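Local coordinates for protein ATP phosphoribosyltransferase regulatory subunit (Bacillus halodurans, PDB 3OD1) that is probably required, together with HisG, for the first step of histidine biosynthesis and may allow feedback regulation of ATP phosphoribosyltransferase by histidine, at residues B[132-137]-B[309-314]; B[340-345]-B[368-373]; B[186-191]-B[201-206]. One frame throughout, in Å; residues are numbered along the deposited sequence.

Contact 1: B[132-137]-B[309-314]; sequences ELIGDG and RPAQAT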
loop_
_atom_site.group_PDB
_atom_site.type_symbol
_atom_site.label_atom_id
_atom_site.label_comp_id
_atom_site.label_asym_id
_atom_site.label_seq_id
_atom_site.Cartn_x
_atom_site.Cartn_y
_atom_site.Cartn_z
ATOM N N GLU B 132 1.739 -17.339 0.528
ATOM C CA GLU B 132 2.778 -18.363 0.460
ATOM C C GLU B 132 2.489 -19.344 1.588
ATOM O O GLU B 132 2.204 -18.933 2.719
ATOM C CB GLU B 132 4.171 -17.753 0.677
ATOM C CG GLU B 132 4.448 -16.514 -0.157
ATOM C CD GLU B 132 4.469 -16.801 -1.648
ATOM O OE1 GLU B 132 4.536 -17.988 -2.041
ATOM O OE2 GLU B 132 4.420 -15.830 -2.431
ATOM N N LEU B 133 2.539 -20.631 1.277
ATOM C CA LEU B 133 2.386 -21.674 2.274
ATOM C C LEU B 133 3.683 -22.474 2.247
ATOM O O LEU B 133 3.975 -23.182 1.287
ATOM C CB LEU B 133 1.171 -22.551 1.966
ATOM C CG LEU B 133 1.113 -23.963 2.573
ATOM C CD1 LEU B 133 1.313 -23.943 4.078
ATOM C CD2 LEU B 133 -0.211 -24.631 2.226
ATOM N N ILE B 134 4.487 -22.315 3.289
ATOM C CA ILE B 134 5.875 -22.754 3.234
ATOM C C ILE B 134 6.147 -23.868 4.225
ATOM O O ILE B 134 5.799 -23.765 5.393
ATOM C CB ILE B 134 6.837 -21.597 3.533
ATOM C CG1 ILE B 134 6.639 -20.467 2.519
ATOM C CG2 ILE B 134 8.289 -22.091 3.501
ATOM C CD1 ILE B 134 7.122 -19.127 3.036
ATOM N N GLY B 135 6.757 -24.944 3.745
ATOM C CA GLY B 135 7.140 -26.041 4.618
ATOM C C GLY B 135 6.133 -27.173 4.716
ATOM O O GLY B 135 6.233 -28.004 5.610
ATOM N N ASP B 136 5.164 -27.210 3.812
ATOM C CA ASP B 136 4.170 -28.291 3.800
ATOM C C ASP B 136 4.122 -28.876 2.398
ATOM O O ASP B 136 3.655 -28.237 1.451
ATOM C CB ASP B 136 2.800 -27.779 4.259
ATOM C CG ASP B 136 1.728 -28.870 4.292
ATOM O OD1 ASP B 136 1.916 -29.956 3.703
ATOM O OD2 ASP B 136 0.677 -28.633 4.922
ATOM N N GLY B 137 4.643 -30.092 2.266
ATOM C CA GLY B 137 4.768 -30.723 0.964
ATOM C C GLY B 137 3.630 -31.637 0.557
ATOM O O GLY B 137 3.738 -32.332 -0.457
ATOM N N ARG B 309 17.254 -21.861 4.551
ATOM C CA ARG B 309 16.247 -22.539 5.365
ATOM C C ARG B 309 15.379 -23.435 4.479
ATOM O O ARG B 309 14.174 -23.183 4.322
ATOM C CB ARG B 309 15.370 -21.547 6.132
ATOM C CG ARG B 309 14.598 -22.227 7.265
ATOM C CD ARG B 309 13.631 -21.296 7.993
ATOM N NE ARG B 309 12.764 -22.072 8.874
ATOM C CZ ARG B 309 11.795 -21.571 9.632
ATOM N NH1 ARG B 309 11.549 -20.270 9.640
ATOM N NH2 ARG B 309 11.073 -22.385 10.393
ATOM N N PRO B 310 15.991 -24.489 3.909
ATOM C CA PRO B 310 15.322 -25.307 2.889
ATOM C C PRO B 310 13.920 -25.682 3.324
ATOM O O PRO B 310 13.710 -26.064 4.481
ATOM C CB PRO B 310 16.188 -26.571 2.822
ATOM C CG PRO B 310 17.530 -26.142 3.300
ATOM C CD PRO B 310 17.287 -25.058 4.320
ATOM N N ALA B 311 12.973 -25.571 2.401
ATOM C CA ALA B 311 11.616 -26.045 2.634
ATOM C C ALA B 311 10.905 -26.172 1.307
ATOM O O ALA B 311 11.262 -25.499 0.345
ATOM C CB ALA B 311 10.859 -25.091 3.536
ATOM N N GLN B 312 9.919 -27.062 1.255
ATOM C CA GLN B 312 8.982 -27.091 0.149
ATOM C C GLN B 312 8.090 -25.867 0.317
ATOM O O GLN B 312 7.928 -25.357 1.427
ATOM C CB GLN B 312 8.161 -28.391 0.174
ATOM C CG GLN B 312 9.016 -29.642 0.316
ATOM C CD GLN B 312 8.187 -30.914 0.418
ATOM O OE1 GLN B 312 7.671 -31.410 -0.585
ATOM N NE2 GLN B 312 8.056 -31.447 1.635
ATOM N N ALA B 313 7.555 -25.356 -0.786
ATOM C CA ALA B 313 6.731 -24.152 -0.721
ATOM C C ALA B 313 5.824 -24.052 -1.933
ATOM O O ALA B 313 6.181 -24.478 -3.036
ATOM C CB ALA B 313 7.595 -22.897 -0.587
ATOM N N THR B 314 4.623 -23.538 -1.707
ATOM C CA THR B 314 3.738 -23.219 -2.814
ATOM C C THR B 314 2.975 -21.950 -2.491
ATOM O O THR B 314 3.185 -21.357 -1.436
ATOM C CB THR B 314 2.795 -24.391 -3.176
ATOM O OG1 THR B 314 2.016 -24.029 -4.320
ATOM C CG2 THR B 314 1.870 -24.746 -2.012
HETATM O O HOH W 1 5.321 -32.521 -2.767
#
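Leu133 and Thr314 form an antiparallel hydrogen-bonded pair where strands 125-134 and 313-319 lie side by side in the large mixed sheet of the class II aminoacyl-tRNA synthetase-like domain. Two backbone bonds close this pair, Leu133 N to Thr314 O at 2.9 Å and Thr314 N to Leu133 O at 3.1 Å, both nearly straight at hydrogen. A third, Gly135 N to Gln312 O at 2.6 Å, carries the pairing one step past the end of strand 125-134. Gly135 has a positive phi of 94°, at which a side chain would press on the preceding carbonyl oxygen, so glycine suits this turn out of the strand.

Apolar contacts gather at the neighbouring non-hydrogen-bonded pair, Ile134 with Ala313. Ile134 presents one branch to each alanine: CG1 meets Ala313 CB at 4.1 Å, and CG2 meets Ala311 CB at 4.0 Å. Helix 86-94 covers Ile134 through Ile89 and Val93, while Leu133 and Thr314 face helix 139-155.

The buried Glu132 carboxylate lies beside the pairing, OE1 bonded to Tyr300 and OE2 to Thr86. Asp136 points away from 309-314 and is held by Thr138 and by Gln368 of the second subunit. At the exposed margin the extended chain of Gln312 lays its amide against Gly137, with OE1 3.4 Å from Gly137 CA, and a water donates to Gly137 O at 2.8 Å and weakly to Gln312 OE1.

Contact 2: B[340-345]-B[368-373]; sequences CILFSN and QDLAGV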
loop_
_atom_site.group_PDB
_atom_site.type_symbol
_atom_site.label_atom_id
_atom_site.label_comp_id
_atom_site.label_asym_id
_atom_site.label_seq_id
_atom_site.Cartn_x
_atom_site.Cartn_y
_atom_site.Cartn_z
ATOM N N CYS B 340 -23.945 16.382 1.640
ATOM C CA CYS B 340 -23.247 17.654 1.792
ATOM C C CYS B 340 -24.105 18.665 2.555
ATOM O O CYS B 340 -25.217 18.975 2.149
ATOM C CB CYS B 340 -22.865 18.225 0.425
ATOM S SG CYS B 340 -22.054 19.841 0.495
ATOM N N ILE B 341 -23.586 19.156 3.676
ATOM C CA ILE B 341 -24.251 20.206 4.435
ATOM C C ILE B 341 -23.524 21.512 4.150
ATOM O O ILE B 341 -22.337 21.637 4.433
ATOM C CB ILE B 341 -24.223 19.919 5.956
ATOM C CG1 ILE B 341 -25.004 18.640 6.277
ATOM C CG2 ILE B 341 -24.784 21.107 6.739
ATOM C CD1 ILE B 341 -24.733 18.084 7.670
ATOM N N LEU B 342 -24.226 22.455 3.542
ATOM C CA LEU B 342 -23.663 23.774 3.259
ATOM C C LEU B 342 -24.079 24.717 4.374
ATOM O O LEU B 342 -25.264 24.834 4.682
ATOM C CB LEU B 342 -24.184 24.308 1.921
ATOM C CG LEU B 342 -23.791 23.498 0.684
ATOM C CD1 LEU B 342 -24.693 23.841 -0.493
ATOM C CD2 LEU B 342 -22.313 23.722 0.338
ATOM N N PHE B 343 -23.117 25.386 4.991
ATOM C CA PHE B 343 -23.478 26.270 6.087
ATOM C C PHE B 343 -22.937 27.675 5.926
ATOM O O PHE B 343 -22.006 27.904 5.167
ATOM C CB PHE B 343 -23.059 25.685 7.443
ATOM C CG PHE B 343 -21.569 25.603 7.648
ATOM C CD1 PHE B 343 -20.896 26.590 8.349
ATOM C CD2 PHE B 343 -20.847 24.526 7.168
ATOM C CE1 PHE B 343 -19.525 26.508 8.548
ATOM C CE2 PHE B 343 -19.471 24.443 7.360
ATOM C CZ PHE B 343 -18.816 25.433 8.053
ATOM N N SER B 344 -23.556 28.617 6.628
ATOM C CA SER B 344 -22.982 29.949 6.790
ATOM C C SER B 344 -22.608 30.156 8.253
ATOM O O SER B 344 -22.890 29.308 9.106
ATOM C CB SER B 344 -23.940 31.038 6.318
ATOM O OG SER B 344 -25.120 31.060 7.102
ATOM N N ASN B 345 -21.981 31.290 8.533
ATOM C CA ASN B 345 -21.371 31.537 9.831
ATOM C C ASN B 345 -22.322 31.310 10.993
ATOM O O ASN B 345 -21.997 30.593 11.940
ATOM C CB ASN B 345 -20.822 32.960 9.882
ATOM C CG ASN B 345 -19.695 33.110 10.872
ATOM O OD1 ASN B 345 -18.894 32.192 11.061
ATOM N ND2 ASN B 345 -19.620 34.273 11.510
ATOM N N GLN B 368 -19.543 21.853 4.586
ATOM C CA GLN B 368 -18.936 22.847 3.714
ATOM C C GLN B 368 -19.438 24.273 3.984
ATOM O O GLN B 368 -20.638 24.578 3.844
ATOM C CB GLN B 368 -19.185 22.485 2.250
ATOM C CG GLN B 368 -18.640 23.509 1.284
ATOM C CD GLN B 368 -17.123 23.561 1.308
ATOM O OE1 GLN B 368 -16.452 22.552 1.102
ATOM N NE2 GLN B 368 -16.575 24.738 1.565
ATOM N N ASP B 369 -18.502 25.130 4.382
ATOM C CA ASP B 369 -18.729 26.568 4.496
ATOM C C ASP B 369 -19.005 27.133 3.124
ATOM O O ASP B 369 -18.204 26.996 2.195
ATOM C CB ASP B 369 -17.496 27.246 5.109
ATOM C CG ASP B 369 -17.734 28.711 5.476
ATOM O OD1 ASP B 369 -18.520 29.405 4.785
ATOM O OD2 ASP B 369 -17.104 29.169 6.457
ATOM N N LEU B 370 -20.160 27.767 2.983
ATOM C CA LEU B 370 -20.580 28.246 1.681
ATOM C C LEU B 370 -19.598 29.299 1.156
ATOM O O LEU B 370 -19.380 29.414 -0.049
ATOM C CB LEU B 370 -21.993 28.808 1.770
ATOM C CG LEU B 370 -22.603 29.256 0.453
ATOM C CD1 LEU B 370 -23.081 28.042 -0.325
ATOM C CD2 LEU B 370 -23.753 30.212 0.732
ATOM N N ALA B 371 -19.000 30.060 2.065
ATOM C CA ALA B 371 -17.995 31.041 1.669
ATOM C C ALA B 371 -16.782 30.394 0.970
ATOM O O ALA B 371 -15.997 31.076 0.316
ATOM C CB ALA B 371 -17.557 31.846 2.870
ATOM N N GLY B 372 -16.640 29.077 1.086
ATOM C CA GLY B 372 -15.505 28.385 0.488
ATOM C C GLY B 372 -15.769 27.718 -0.851
ATOM O O GLY B 372 -14.867 27.116 -1.449
ATOM N N VAL B 373 -17.001 27.827 -1.341
ATOM C CA VAL B 373 -17.375 27.167 -2.584
ATOM C C VAL B 373 -17.453 28.174 -3.713
ATOM O O VAL B 373 -18.196 29.134 -3.618
ATOM C CB VAL B 373 -18.754 26.520 -2.454
ATOM C CG1 VAL B 373 -19.059 25.644 -3.674
ATOM C CG2 VAL B 373 -18.811 25.713 -1.201
#
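Ile341 O, Phe343 N and Phe343 O carry the three backbone hydrogen bonds that join 340-345 to 368-373. Gln368 N gives to Ile341 O at 2.8 Å, and Gln368 O takes the bond from Phe343 N, also at 2.8 Å; Leu370 N then reaches Phe343 O at 2.9 Å, extending the ladder into the 3-10 turn. Side-chain and backbone bonds together secure that turn. Asp369 OD1 accepts from Ala371 N in an Asx turn, while Asp369 O is gripped from opposite faces of its plane by Gln368 NE2 and Gly372 N. Both polar ends also face the second subunit: besides the bond of NE2 to Asp136 there, Gln368 OE1 accepts from Arg105 of that subunit, and Asp369 OD2 pairs with its Ser140.

Outward from the backbone, the Phe343 ring leans over the neighbouring strand. Its CG sits between the backbone N and the carbonyl carbon (chi1 67°), and Asp369 CA lies over one ring face in a CH-pi contact, 3.8 Å from the centroid. CZ touches Asp369 CB at 3.7 Å, and the two side chains cross at about a right angle. On the other face of the sheet, Leu342 CD2 rests on the aliphatic part of Gln368, 3.8 Å from CG, and more distantly meets Val373 CG2 at 4.3 Å. Helix 376-381 adjoins this side through Val376 and Met379, and helix 348-359 lies against Ile341 and Phe343.

Neighbouring parallel strands joined through helix 348-359 make this a beta-alpha-beta unit, within the small three-stranded parallel sheet of the HisZ C-terminal domain.

Contact 3: B[186-191]-B[201-206]; sequences DRLRRF and REHVKS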
loop_
_atom_site.group_PDB
_atom_site.type_symbol
_atom_site.label_atom_id
_atom_site.label_comp_id
_atom_site.label_asym_id
_atom_site.label_seq_id
_atom_site.Cartn_x
_atom_site.Cartn_y
_atom_site.Cartn_z
ATOM N N ASP B 186 15.378 -28.457 -23.119
ATOM C CA ASP B 186 15.197 -27.008 -22.987
ATOM C C ASP B 186 14.540 -26.409 -24.233
ATOM O O ASP B 186 13.593 -25.632 -24.133
ATOM C CB ASP B 186 16.534 -26.303 -22.748
ATOM C CG ASP B 186 17.028 -26.445 -21.317
ATOM O OD1 ASP B 186 16.380 -27.159 -20.523
ATOM O OD2 ASP B 186 18.071 -25.838 -20.986
ATOM N N ARG B 187 15.054 -26.781 -25.401
ATOM C CA ARG B 187 14.590 -26.242 -26.676
ATOM C C ARG B 187 13.098 -26.491 -26.867
ATOM O O ARG B 187 12.365 -25.622 -27.361
ATOM C CB ARG B 187 15.388 -26.858 -27.834
ATOM C CG ARG B 187 15.644 -25.903 -28.995
ATOM C CD ARG B 187 16.784 -26.385 -29.891
ATOM N NE ARG B 187 17.324 -25.303 -30.715
ATOM C CZ ARG B 187 17.535 -25.384 -32.027
ATOM N NH1 ARG B 187 17.255 -26.505 -32.680
ATOM N NH2 ARG B 187 18.029 -24.342 -32.687
ATOM N N LEU B 188 12.656 -27.681 -26.471
ATOM C CA LEU B 188 11.238 -28.035 -26.496
ATOM C C LEU B 188 10.435 -27.244 -25.456
ATOM O O LEU B 188 9.373 -26.707 -25.767
ATOM C CB LEU B 188 11.048 -29.542 -26.287
ATOM C CG LEU B 188 11.191 -30.422 -27.534
ATOM C CD1 LEU B 188 11.330 -31.904 -27.168
ATOM C CD2 LEU B 188 10.018 -30.201 -28.477
ATOM N N ARG B 189 10.950 -27.176 -24.228
ATOM C CA ARG B 189 10.278 -26.478 -23.129
ATOM C C ARG B 189 10.048 -25.003 -23.458
ATOM O O ARG B 189 9.048 -24.408 -23.044
ATOM C CB ARG B 189 11.111 -26.580 -21.846
ATOM C CG ARG B 189 10.314 -26.951 -20.596
ATOM C CD ARG B 189 11.156 -26.800 -19.329
ATOM N NE ARG B 189 12.561 -27.127 -19.557
ATOM C CZ ARG B 189 13.064 -28.356 -19.508
ATOM N NH1 ARG B 189 12.281 -29.390 -19.236
ATOM N NH2 ARG B 189 14.352 -28.555 -19.735
ATOM N N ARG B 190 10.994 -24.417 -24.185
ATOM C CA ARG B 190 10.914 -23.021 -24.595
ATOM C C ARG B 190 9.697 -22.778 -25.486
ATOM O O ARG B 190 8.985 -21.787 -25.315
ATOM C CB ARG B 190 12.189 -22.623 -25.329
ATOM C CG ARG B 190 12.110 -21.276 -26.015
ATOM C CD ARG B 190 12.284 -20.185 -25.016
ATOM N NE ARG B 190 13.481 -20.404 -24.215
ATOM C CZ ARG B 190 13.849 -19.615 -23.213
ATOM N NH1 ARG B 190 13.100 -18.558 -22.900
ATOM N NH2 ARG B 190 14.956 -19.883 -22.528
ATOM N N PHE B 191 9.448 -23.690 -26.426
ATOM C CA PHE B 191 8.251 -23.587 -27.266
ATOM C C PHE B 191 6.979 -23.571 -26.416
ATOM O O PHE B 191 6.069 -22.781 -26.667
ATOM C CB PHE B 191 8.187 -24.711 -28.301
ATOM C CG PHE B 191 9.163 -24.551 -29.429
ATOM C CD1 PHE B 191 8.977 -23.568 -30.386
ATOM C CD2 PHE B 191 10.270 -25.380 -29.532
ATOM C CE1 PHE B 191 9.876 -23.413 -31.428
ATOM C CE2 PHE B 191 11.178 -25.233 -30.575
ATOM C CZ PHE B 191 10.982 -24.248 -31.521
ATOM N N ARG B 201 5.545 -28.110 -32.978
ATOM C CA ARG B 201 5.291 -29.208 -33.915
ATOM C C ARG B 201 6.369 -29.263 -34.997
ATOM O O ARG B 201 6.859 -30.335 -35.341
ATOM C CB ARG B 201 3.908 -29.085 -34.567
ATOM C CG ARG B 201 2.735 -29.242 -33.616
ATOM C CD ARG B 201 1.419 -28.906 -34.322
ATOM N NE ARG B 201 0.359 -28.509 -33.395
ATOM C CZ ARG B 201 -0.366 -29.366 -32.679
ATOM N NH1 ARG B 201 -0.138 -30.671 -32.777
ATOM N NH2 ARG B 201 -1.312 -28.920 -31.862
ATOM N N GLU B 202 6.735 -28.098 -35.521
ATOM C CA GLU B 202 7.740 -28.013 -36.573
ATOM C C GLU B 202 9.076 -28.552 -36.068
ATOM O O GLU B 202 9.766 -29.288 -36.771
ATOM C CB GLU B 202 7.899 -26.564 -37.040
ATOM C CG GLU B 202 8.478 -26.413 -38.440
ATOM C CD GLU B 202 7.465 -26.727 -39.534
ATOM O OE1 GLU B 202 7.869 -27.271 -40.587
ATOM O OE2 GLU B 202 6.264 -26.431 -39.342
ATOM N N HIS B 203 9.426 -28.186 -34.840
ATOM C CA HIS B 203 10.694 -28.584 -34.246
ATOM C C HIS B 203 10.768 -30.086 -34.004
ATOM O O HIS B 203 11.812 -30.711 -34.209
ATOM C CB HIS B 203 10.926 -27.840 -32.932
ATOM C CG HIS B 203 12.277 -28.081 -32.340
ATOM N ND1 HIS B 203 12.458 -28.708 -31.124
ATOM C CD2 HIS B 203 13.517 -27.795 -32.803
ATOM C CE1 HIS B 203 13.750 -28.786 -30.861
ATOM N NE2 HIS B 203 14.415 -28.240 -31.864
ATOM N N VAL B 204 9.657 -30.662 -33.560
ATOM C CA VAL B 204 9.610 -32.085 -33.261
ATOM C C VAL B 204 9.819 -32.906 -34.532
ATOM O O VAL B 204 10.516 -33.920 -34.522
ATOM C CB VAL B 204 8.276 -32.475 -32.589
ATOM C CG1 VAL B 204 8.207 -33.971 -32.364
ATOM C CG2 VAL B 204 8.116 -31.738 -31.268
ATOM N N LYS B 205 9.218 -32.458 -35.628
ATOM C CA LYS B 205 9.350 -33.158 -36.898
ATOM C C LYS B 205 10.751 -33.009 -37.485
ATOM O O LYS B 205 11.174 -33.824 -38.302
ATOM C CB LYS B 205 8.286 -32.684 -37.891
ATOM C CG LYS B 205 6.871 -33.022 -37.461
ATOM C CD LYS B 205 5.890 -32.924 -38.617
ATOM C CE LYS B 205 4.497 -33.373 -38.189
ATOM N NZ LYS B 205 3.562 -33.502 -39.342
ATOM N N SER B 206 11.473 -31.975 -37.056
ATOM C CA SER B 206 12.844 -31.765 -37.518
ATOM C C SER B 206 13.824 -32.666 -36.774
ATOM O O SER B 206 14.872 -33.030 -37.308
ATOM C CB SER B 206 13.263 -30.302 -37.365
ATOM O OG SER B 206 13.509 -29.956 -36.007
#
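Leu188 and Phe191 meet His203 and Val204 in the close-packed part of this helix pair, while Arg187 spans its exposed margin. Leu188 CD2 does most of the work on the inner side: it lies 3.7 Å from Val204 CG2, where the two side chains cross at about a right angle, and 3.9 Å from His203 ND1, approaching the imidazole at its edge and in its plane. Leu217 of helix 211-220 touches both Leu188 and Val204, and Leu175 and Val179 of helix 168-179 also pack on Leu188, so this part belongs to a shared apolar core. His203 ND1 is buried here with no polar partner in the model.

His203 is the centre of the contact. Its chi1 of -174° sets CG anti to the backbone N; the CB-CG bond leads toward the other helix, and Phe191 CE2 lies 3.5 Å from both His203 CB and His203 CG. The two rings are obliquely placed, with centroids 5.2 Å apart and planes at 37°.

Toward solvent the packing gives way to one long arginine. The Arg187 chain runs extended from CG to NE past the CE1-NE2 end of the imidazole, its CD 3.6 Å from His203 NE2. NH1 makes a weak hydrogen bond to the same nitrogen at 3.4 Å, clearly bent at hydrogen, with guanidinium and ring planes steeply inclined.

The axes of the two short segments approach to 10.4 Å, with their directions at 159°; a brief connection between helices 182-193 and 197-206 makes them an antiparallel helical hairpin, packed against helices 168-179 and 211-220.

Contacts 1 and 2 are buried strand pairings held by backbone hydrogen bonds, antiparallel in the large mixed sheet and parallel in the small C-terminal one; contact 3 is a partly buried helix pair relying on side chains and one weak polar bond. Contact 3 is nested in the chain loop closed by contact 1, within the same synthetase-like region, their nearest atoms about 17 Å apart. Contact 2 follows in the C-terminal domain, its centre about 58 Å from that of contact 1. Far apart within one chain, contacts 1 and 2 nevertheless meet across the dimer, each touching its counterpart on the second subunit; contact 3 touches no other chain.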